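Local coordinates for DUF3809 domain-containing protein (Deinococcus radiodurans, PDB 3NQN), which is of unknown function but binds calcium ions and probably adopts a fold related to the Bet v 1-like family, at residues Ala21-Ala29 with Ile70-Glu78. Numbering follows the deposited sequence.
Sequences ALAFVREPA and IVRTPQGAE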
ATOM      1  N   ALA A  21      -2.460  -3.773  35.452  1.00 34.46           N
ATOM      2  CA  ALA A  21      -2.313  -2.563  34.653  1.00 34.28           C
ATOM      3  C   ALA A  21      -0.908  -2.509  34.022  1.00 32.07           C
ATOM      4  O   ALA A  21      -0.767  -2.200  32.851  1.00 32.48           O
ATOM      5  CB  ALA A  21      -2.583  -1.308  35.515  1.00 30.80           C
ATOM      6  N   LEU A  22       0.114  -2.861  34.804  1.00 37.15           N
ATOM      7  CA  LEU A  22       1.503  -2.952  34.290  1.00 36.43           C
ATOM      8  C   LEU A  22       1.601  -3.954  33.146  1.00 38.04           C
ATOM      9  O   LEU A  22       2.209  -3.671  32.123  1.00 38.50           O
ATOM     10  CB  LEU A  22       2.468  -3.372  35.401  1.00 39.30           C
ATOM     11  CG  LEU A  22       3.192  -2.315  36.192  1.00 45.33           C
ATOM     12  CD1 LEU A  22       3.947  -2.970  37.366  1.00 51.22           C
ATOM     13  CD2 LEU A  22       4.155  -1.555  35.289  1.00 41.93           C
ATOM     14  N   ALA A  23       0.997  -5.141  33.327  1.00 38.07           N
ATOM     15  CA  ALA A  23       1.024  -6.180  32.309  1.00 36.79           C
ATOM     16  C   ALA A  23       0.310  -5.736  31.040  1.00 36.90           C
ATOM     17  O   ALA A  23       0.756  -6.020  29.926  1.00 36.81           O
ATOM     18  CB  ALA A  23       0.388  -7.482  32.847  1.00 39.80           C
ATOM     19  N   PHE A  24      -0.813  -5.063  31.219  1.00 35.84           N
ATOM     20  CA  PHE A  24      -1.636  -4.565  30.110  1.00 33.65           C
ATOM     21  C   PHE A  24      -0.873  -3.543  29.239  1.00 31.29           C
ATOM     22  O   PHE A  24      -0.831  -3.665  28.018  1.00 34.25           O
ATOM     23  CB  PHE A  24      -2.910  -3.935  30.698  1.00 33.80           C
ATOM     24  CG  PHE A  24      -3.819  -3.306  29.688  1.00 33.68           C
ATOM     25  CD1 PHE A  24      -4.781  -4.050  29.046  1.00 38.64           C
ATOM     26  CD2 PHE A  24      -3.783  -1.945  29.465  1.00 31.21           C
ATOM     27  CE1 PHE A  24      -5.651  -3.457  28.150  1.00 34.43           C
ATOM     28  CE2 PHE A  24      -4.659  -1.348  28.571  1.00 31.49           C
ATOM     29  CZ  PHE A  24      -5.583  -2.112  27.915  1.00 37.39           C
ATOM     30  N   VAL A  25      -0.251  -2.559  29.869  1.00 31.61           N
ATOM     31  CA  VAL A  25       0.464  -1.518  29.112  1.00 30.19           C
ATOM     32  C   VAL A  25       1.750  -2.027  28.486  1.00 32.19           C
ATOM     33  O   VAL A  25       2.259  -1.420  27.533  1.00 34.97           O
ATOM     34  CB  VAL A  25       0.759  -0.227  29.971  1.00 29.77           C
ATOM     35  CG1 VAL A  25      -0.576   0.422  30.460  1.00 29.96           C
ATOM     36  CG2 VAL A  25       1.677  -0.540  31.119  1.00 33.68           C
ATOM     37  N   ARG A  26       2.279  -3.132  29.002  1.00 32.72           N
ATOM     38  CA  ARG A  26       3.551  -3.671  28.501  1.00 32.50           C
ATOM     39  C   ARG A  26       3.391  -4.631  27.348  1.00 36.77           C
ATOM     40  O   ARG A  26       4.390  -4.990  26.714  1.00 37.67           O
ATOM     41  CB  ARG A  26       4.336  -4.341  29.619  1.00 32.12           C
ATOM     42  CG  ARG A  26       4.948  -3.348  30.589  1.00 28.59           C
ATOM     43  CD  ARG A  26       5.498  -4.013  31.794  1.00 33.30           C
ATOM     44  NE  ARG A  26       6.346  -3.108  32.561  1.00 36.74           N
ATOM     45  CZ  ARG A  26       6.770  -3.345  33.799  1.00 39.44           C
ATOM     46  NH1 ARG A  26       6.423  -4.460  34.430  1.00 38.69           N
ATOM     47  NH2 ARG A  26       7.547  -2.465  34.408  1.00 39.46           N
ATOM     48  N   GLU A  27       2.154  -5.073  27.080  1.00 36.37           N
ATOM     49  CA  GLU A  27       1.899  -5.978  25.967  0.50 38.10           C
ATOM     50  C   GLU A  27       0.991  -5.295  24.942  1.00 36.79           C
ATOM     51  O   GLU A  27      -0.204  -5.103  25.188  1.00 35.21           O
ATOM     52  CB  GLU A  27       1.285  -7.295  26.458  0.50 40.71           C
ATOM     53  CG  GLU A  27       1.253  -8.370  25.378  0.50 43.56           C
ATOM     54  CD  GLU A  27       0.905  -9.748  25.906  0.50 47.53           C
ATOM     55  OE1 GLU A  27       0.695  -9.894  27.131  0.50 47.22           O
ATOM     56  OE2 GLU A  27       0.841 -10.689  25.084  0.50 44.45           O
ATOM     57  N   PRO A  28       1.564  -4.910  23.780  1.00 37.64           N
ATOM     58  CA  PRO A  28       0.785  -4.190  22.786  1.00 37.72           C
ATOM     59  C   PRO A  28      -0.487  -4.923  22.341  1.00 35.74           C
ATOM     60  O   PRO A  28      -1.496  -4.287  22.110  1.00 38.86           O
ATOM     61  CB  PRO A  28       1.767  -4.025  21.604  1.00 39.98           C
ATOM     62  CG  PRO A  28       2.829  -4.975  21.832  1.00 41.64           C
ATOM     63  CD  PRO A  28       2.924  -5.209  23.296  1.00 39.32           C
ATOM     64  N   ALA A  29      -0.430  -6.245  22.251  1.00 36.85           N
ATOM     65  CA  ALA A  29      -1.609  -7.052  21.860  1.00 37.70           C
ATOM     66  C   ALA A  29      -2.769  -6.893  22.853  1.00 34.96           C
ATOM     67  O   ALA A  29      -3.916  -7.114  22.502  1.00 38.72           O
ATOM     68  CB  ALA A  29      -1.214  -8.543  21.715  1.00 36.43           C
ATOM     69  N   ILE A  70       9.217  -1.179  21.132  1.00 30.97           N
ATOM     70  CA  ILE A  70       8.549  -1.309  22.426  1.00 30.60           C
ATOM     71  C   ILE A  70       9.623  -1.263  23.504  1.00 32.19           C
ATOM     72  O   ILE A  70      10.586  -2.023  23.457  1.00 35.00           O
ATOM     73  CB  ILE A  70       7.815  -2.652  22.555  1.00 33.77           C
ATOM     74  CG1 ILE A  70       6.805  -2.836  21.428  1.00 34.71           C
ATOM     75  CG2 ILE A  70       7.120  -2.756  23.916  1.00 32.37           C
ATOM     76  CD1 ILE A  70       6.336  -4.292  21.301  1.00 34.81           C
ATOM     77  N   VAL A  71       9.482  -0.332  24.434  1.00 29.81           N
ATOM     78  CA  VAL A  71      10.450  -0.150  25.507  1.00 28.07           C
ATOM     79  C   VAL A  71       9.770  -0.314  26.843  1.00 28.55           C
ATOM     80  O   VAL A  71       8.876   0.429  27.181  1.00 28.67           O
ATOM     81  CB  VAL A  71      11.078   1.242  25.464  1.00 25.91           C
ATOM     82  CG1 VAL A  71      12.070   1.391  26.633  1.00 28.22           C
ATOM     83  CG2 VAL A  71      11.775   1.490  24.076  1.00 26.04           C
ATOM     84  N   ARG A  72      10.212  -1.304  27.593  1.00 29.37           N
ATOM     85  CA  ARG A  72       9.674  -1.615  28.893  1.00 32.15           C
ATOM     86  C   ARG A  72      10.342  -0.725  29.936  1.00 28.37           C
ATOM     87  O   ARG A  72      11.566  -0.670  30.020  1.00 31.13           O
ATOM     88  CB  ARG A  72       9.963  -3.080  29.201  1.00 33.94           C
ATOM     89  CG  ARG A  72       9.512  -3.577  30.544  1.00 41.68           C
ATOM     90  CD  ARG A  72       9.990  -5.034  30.755  1.00 51.83           C
ATOM     91  NE  ARG A  72       9.414  -5.621  31.965  1.00 61.80           N
ATOM     92  CZ  ARG A  72       9.880  -5.412  33.196  1.00 70.79           C
ATOM     93  NH1 ARG A  72      10.940  -4.626  33.394  1.00 73.58           N
ATOM     94  NH2 ARG A  72       9.285  -5.990  34.236  1.00 72.65           N
ATOM     95  N   THR A  73       9.530  -0.053  30.729  1.00 28.35           N
ATOM     96  CA  THR A  73      10.022   0.869  31.751  1.00 29.09           C
ATOM     97  C   THR A  73       9.562   0.443  33.146  1.00 27.76           C
ATOM     98  O   THR A  73       8.712  -0.428  33.286  1.00 29.90           O
ATOM     99  CB  THR A  73       9.513   2.277  31.452  1.00 28.98           C
ATOM    100  OG1 THR A  73       8.085   2.245  31.389  1.00 30.10           O
ATOM    101  CG2 THR A  73      10.082   2.760  30.096  1.00 31.40           C
ATOM    102  N   PRO A  74      10.109   1.072  34.190  1.00 28.52           N
ATOM    103  CA  PRO A  74       9.740   0.626  35.539  1.00 30.13           C
ATOM    104  C   PRO A  74       8.248   0.771  35.888  1.00 28.78           C
ATOM    105  O   PRO A  74       7.714  -0.079  36.594  1.00 32.34           O
ATOM    106  CB  PRO A  74      10.621   1.501  36.442  1.00 29.88           C
ATOM    107  CG  PRO A  74      11.813   1.768  35.619  1.00 30.55           C
ATOM    108  CD  PRO A  74      11.318   1.912  34.209  1.00 27.78           C
ATOM    109  N   GLN A  75       7.573   1.792  35.360  1.00 29.43           N
ATOM    110  CA  GLN A  75       6.144   2.035  35.636  0.50 30.30           C
ATOM    111  C   GLN A  75       5.227   1.610  34.492  1.00 29.91           C
ATOM    112  O   GLN A  75       4.016   1.799  34.563  1.00 29.03           O
ATOM    113  CB  GLN A  75       5.893   3.520  35.862  0.50 30.33           C
ATOM    114  CG  GLN A  75       6.756   4.181  36.868  0.50 30.44           C
ATOM    115  CD  GLN A  75       6.255   5.558  37.174  0.50 35.53           C
ATOM    116  OE1 GLN A  75       6.775   6.549  36.660  0.50 32.58           O
ATOM    117  NE2 GLN A  75       5.160   5.631  37.917  0.50 36.82           N
ATOM    118  N   GLY A  76       5.794   1.089  33.409  1.00 29.63           N
ATOM    119  CA  GLY A  76       4.969   0.706  32.259  1.00 30.94           C
ATOM    120  C   GLY A  76       5.758   0.377  31.007  1.00 31.20           C
ATOM    121  O   GLY A  76       6.525  -0.568  30.986  1.00 29.27           O
ATOM    122  N   ALA A  77       5.566   1.177  29.967  1.00 30.60           N
ATOM    123  CA  ALA A  77       6.209   0.935  28.686  1.00 30.57           C
ATOM    124  C   ALA A  77       6.047   2.143  27.793  1.00 29.53           C
ATOM    125  O   ALA A  77       5.155   2.983  28.013  1.00 28.72           O
ATOM    126  CB  ALA A  77       5.586  -0.298  28.007  1.00 29.72           C
ATOM    127  N   GLU A  78       6.893   2.222  26.772  1.00 29.30           N
ATOM    128  CA  GLU A  78       6.798   3.263  25.752  1.00 27.73           C
ATOM    129  C   GLU A  78       6.856   2.651  24.370  1.00 30.13           C
ATOM    130  O   GLU A  78       7.357   1.528  24.189  1.00 30.09           O
ATOM    131  CB  GLU A  78       7.995   4.207  25.819  1.00 29.40           C
ATOM    132  CG  GLU A  78       8.122   5.032  27.041  1.00 29.90           C
ATOM    133  CD  GLU A  78       9.390   5.866  27.015  1.00 36.35           C
ATOM    134  OE1 GLU A  78       9.706   6.466  25.945  1.00 32.60           O
ATOM    135  OE2 GLU A  78      10.066   5.929  28.046  1.00 47.63           O
TER
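R26 reaches from the segment 21-29 to G76 and T73 in the beta hairpin joining strands 60-73 and 76-81 of the antiparallel sheet, an element of this probably Bet v 1-like fold. Its CB leads to CG, set anti to the carbonyl carbon (chi1 -73°); R26 CG passes 3.2 Å from G76 O and lies beside the methyl of A77. The chain then runs extended, CD alongside G76 O, to R26 NE, which donates to G76 O at 3.0 Å; T73 N reaches that same oxygen from the opposite face of its carbonyl plane. At the tip, R26 NH2 gives a short, fairly straight bond to T73 O, 2.6 Å long with an N-H...O angle of 162°, in the carbonyl plane. The two in-plane bonds fix the guanidinium's rotation, edge-on to the turn. L22 CD2 sits over one face and the guanidinium of R72 stacks on the other, over CZ, planes 27° apart; R26 NH1 and R72 NH2, both donors, come within 3.3 Å without bonding. A leucine here, lacking both donors, would probably leave T73 O and G76 O with only their hairpin bonds among those described and the R72 guanidinium without its stacking partner. Deeper in, V25 CG2 meets G76 CA at 3.7 Å. Farther along, the P28 ring crosses I70 at about a right angle, P28 CG touching I70 CD1 at 3.6 Å.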